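Local coordinates for Lmo2125 protein (Listeria monocytogenes serovar 1/2a, PDB 5TU0) that binds maltose and probably delivers it, as a membrane-anchored solute-binding lipoprotein, to a sugar transport system, at residues D70-L75 against K98-D103. The protein carries 2 engineered substitutions. Sequence-based numbering, arbitrary orientation.
Sequences DRIGSL and KQVTID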
ATOM      1  N   ASP A  70      -6.687  -4.049  -1.478  1.00 28.72           N
ATOM      2  CA  ASP A  70      -7.129  -3.729  -2.847  1.00 32.18           C
ATOM      3  C   ASP A  70      -7.945  -4.798  -3.598  1.00 31.14           C
ATOM      4  O   ASP A  70      -8.609  -4.471  -4.597  1.00 31.11           O
ATOM      5  CB  ASP A  70      -5.952  -3.223  -3.714  1.00 35.60           C
ATOM      6  CG  ASP A  70      -4.828  -4.253  -3.890  1.00 40.27           C
ATOM      7  OD1 ASP A  70      -5.031  -5.473  -3.714  1.00 41.49           O
ATOM      8  OD2 ASP A  70      -3.709  -3.808  -4.236  1.00 49.13           O
ATOM      9  N   ARG A  71      -7.891  -6.039  -3.120  1.00 29.63           N
ATOM     10  CA  ARG A  71      -8.619  -7.186  -3.690  1.00 30.16           C
ATOM     11  C   ARG A  71      -9.872  -7.626  -2.915  1.00 27.16           C
ATOM     12  O   ARG A  71     -10.656  -8.410  -3.428  1.00 25.11           O
ATOM     13  CB  ARG A  71      -7.672  -8.393  -3.741  1.00 34.00           C
ATOM     14  CG  ARG A  71      -6.612  -8.307  -4.815  1.00 39.66           C
ATOM     15  CD  ARG A  71      -7.161  -8.902  -6.101  1.00 45.75           C
ATOM     16  NE  ARG A  71      -7.141 -10.374  -6.041  1.00 49.66           N
ATOM     17  CZ  ARG A  71      -7.824 -11.192  -6.843  1.00 52.02           C
ATOM     18  NH1 ARG A  71      -7.692 -12.513  -6.707  1.00 52.63           N
ATOM     19  NH2 ARG A  71      -8.641 -10.708  -7.779  1.00 56.86           N
ATOM     20  N   ILE A  72     -10.054  -7.149  -1.690  1.00 25.52           N
ATOM     21  CA  ILE A  72     -11.171  -7.628  -0.851  1.00 25.16           C
ATOM     22  C   ILE A  72     -12.538  -7.320  -1.435  1.00 25.15           C
ATOM     23  O   ILE A  72     -13.395  -8.198  -1.511  1.00 24.68           O
ATOM     24  CB  ILE A  72     -11.043  -7.126   0.599  1.00 24.91           C
ATOM     25  CG1 ILE A  72      -9.817  -7.778   1.239  1.00 24.58           C
ATOM     26  CG2 ILE A  72     -12.303  -7.458   1.402  1.00 25.53           C
ATOM     27  CD1 ILE A  72      -9.480  -7.318   2.649  1.00 24.77           C
ATOM     28  N   GLY A  73     -12.732  -6.084  -1.869  1.00 26.22           N
ATOM     29  CA  GLY A  73     -13.993  -5.674  -2.486  1.00 27.40           C
ATOM     30  C   GLY A  73     -14.333  -6.529  -3.691  1.00 27.97           C
ATOM     31  O   GLY A  73     -15.453  -7.048  -3.813  1.00 27.39           O
ATOM     32  N   SER A  74     -13.358  -6.705  -4.566  1.00 27.21           N
ATOM     33  CA  SER A  74     -13.570  -7.513  -5.771  1.00 28.59           C
ATOM     34  C   SER A  74     -13.910  -8.981  -5.476  1.00 28.14           C
ATOM     35  O   SER A  74     -14.775  -9.566  -6.130  1.00 26.93           O
ATOM     36  CB  SER A  74     -12.339  -7.465  -6.666  1.00 29.36           C
ATOM     37  OG  SER A  74     -12.493  -8.381  -7.723  1.00 31.88           O
ATOM     38  N   LEU A  75     -13.216  -9.583  -4.509  1.00 28.26           N
ATOM     39  CA  LEU A  75     -13.475 -10.972  -4.182  1.00 28.73           C
ATOM     40  C   LEU A  75     -14.851 -11.090  -3.535  1.00 28.31           C
ATOM     41  O   LEU A  75     -15.541 -12.098  -3.693  1.00 28.13           O
ATOM     42  CB  LEU A  75     -12.379 -11.546  -3.277  1.00 29.87           C
ATOM     43  CG  LEU A  75     -11.014 -11.678  -3.971  1.00 31.09           C
ATOM     44  CD1 LEU A  75      -9.891 -11.848  -2.969  1.00 31.59           C
ATOM     45  CD2 LEU A  75     -11.028 -12.816  -4.974  1.00 32.36           C
ATOM     46  N   LYS A  98     -13.578   1.283   5.936  1.00 30.71           N
ATOM     47  CA  LYS A  98     -13.789   1.505   4.499  1.00 32.13           C
ATOM     48  C   LYS A  98     -12.921   0.577   3.598  1.00 30.75           C
ATOM     49  O   LYS A  98     -13.329   0.214   2.494  1.00 30.62           O
ATOM     50  CB  LYS A  98     -13.529   2.990   4.177  1.00 35.36           C
ATOM     51  CG  LYS A  98     -13.581   3.392   2.709  1.00 38.58           C
ATOM     52  CD  LYS A  98     -13.268   4.883   2.569  1.00 41.54           C
ATOM     53  CE  LYS A  98     -13.057   5.297   1.118  1.00 43.09           C
ATOM     54  NZ  LYS A  98     -14.242   4.997   0.273  1.00 44.62           N
ATOM     55  N   GLN A  99     -11.733   0.207   4.081  1.00 30.56           N
ATOM     56  CA  GLN A  99     -10.792  -0.670   3.345  1.00 29.24           C
ATOM     57  C   GLN A  99     -11.361  -2.045   3.009  1.00 28.07           C
ATOM     58  O   GLN A  99     -10.980  -2.654   2.022  1.00 28.85           O
ATOM     59  CB  GLN A  99      -9.544  -0.936   4.194  1.00 29.24           C
ATOM     60  CG  GLN A  99      -8.637   0.250   4.438  1.00 30.58           C
ATOM     61  CD  GLN A  99      -7.766   0.580   3.244  1.00 30.43           C
ATOM     62  OE1 GLN A  99      -8.072   0.205   2.118  1.00 30.68           O
ATOM     63  NE2 GLN A  99      -6.683   1.281   3.490  1.00 30.40           N
ATOM     64  N   VAL A 100     -12.224  -2.546   3.882  1.00 26.83           N
ATOM     65  CA  VAL A 100     -12.802  -3.874   3.728  1.00 25.88           C
ATOM     66  C   VAL A 100     -14.275  -3.811   3.324  1.00 26.19           C
ATOM     67  O   VAL A 100     -14.982  -4.819   3.408  1.00 26.48           O
ATOM     68  CB  VAL A 100     -12.660  -4.670   5.055  1.00 25.26           C
ATOM     69  CG1 VAL A 100     -11.202  -4.947   5.362  1.00 25.67           C
ATOM     70  CG2 VAL A 100     -13.313  -3.933   6.222  1.00 25.49           C
ATOM     71  N   THR A 101     -14.718  -2.649   2.846  1.00 26.86           N
ATOM     72  CA  THR A 101     -16.114  -2.437   2.513  1.00 27.47           C
ATOM     73  C   THR A 101     -16.323  -2.071   1.033  1.00 27.98           C
ATOM     74  O   THR A 101     -15.567  -1.277   0.462  1.00 26.88           O
ATOM     75  CB  THR A 101     -16.704  -1.301   3.412  1.00 28.45           C
ATOM     76  OG1 THR A 101     -16.540  -1.634   4.805  1.00 28.47           O
ATOM     77  CG2 THR A 101     -18.171  -1.059   3.123  1.00 30.18           C
ATOM     78  N   ILE A 102     -17.348  -2.662   0.421  1.00 27.70           N
ATOM     79  CA  ILE A 102     -17.751  -2.316  -0.949  1.00 28.69           C
ATOM     80  C   ILE A 102     -19.270  -2.450  -1.006  1.00 30.90           C
ATOM     81  O   ILE A 102     -19.815  -3.384  -0.420  1.00 31.95           O
ATOM     82  CB  ILE A 102     -17.050  -3.168  -2.037  1.00 27.89           C
ATOM     83  CG1 ILE A 102     -17.249  -2.528  -3.421  1.00 28.25           C
ATOM     84  CG2 ILE A 102     -17.542  -4.608  -2.027  1.00 28.57           C
ATOM     85  CD1 ILE A 102     -16.413  -3.132  -4.521  1.00 28.23           C
ATOM     86  N   ASP A 103     -19.951  -1.501  -1.660  1.00 32.99           N
ATOM     87  CA  ASP A 103     -21.438  -1.522  -1.748  1.00 36.32           C
ATOM     88  C   ASP A 103     -22.073  -1.635  -0.343  1.00 35.52           C
ATOM     89  O   ASP A 103     -23.070  -2.339  -0.173  1.00 35.34           O
ATOM     90  CB  ASP A 103     -21.937  -2.719  -2.591  1.00 39.91           C
ATOM     91  CG  ASP A 103     -21.334  -2.783  -3.991  1.00 42.78           C
ATOM     92  OD1 ASP A 103     -21.429  -1.777  -4.731  1.00 47.75           O
ATOM     93  OD2 ASP A 103     -20.805  -3.871  -4.358  1.00 44.51           O
TER
HETATM   94  O   HOH W   1     -11.412  -3.700  -0.380  1.00 30.04           O
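Ile102 extends CG1 anti to its backbone N (chi1 -166°), which carries CD1 out over Gly73, while CG2 drops beside the same residue and lies 3.7 Å from Gly73 O. The isoleucine thus lies against bare helix backbone: its CB comes to 4.0 Å from Gly73 CA, and CD1 to 4.1 Å from the same atom, an approach that the absence of a side chain on Gly73 permits. The preceding residue, Ile72, has CG1 anti to its carbonyl carbon (chi1 -67°), and the extended branch ends with CD1 4.0 Å from Val100 CG1, the two side chains lying alongside and pointing the same way. In this periplasmic-binding-protein fold the contact joins helix 69-77, near whose start Asp70 lines the maltose pocket, to the junction between helix 94-99 and the short strand 101-102. Tyr107, on the adjoining strand 105-121, touches both Ile72 and Ile102 and pairs through its backbone with Val100. Between the segments sits a water that accepts from Gly73 N at 3.1 Å and lies 2.7 Å from Gln99 O, to which it can donate, bridging the two segments.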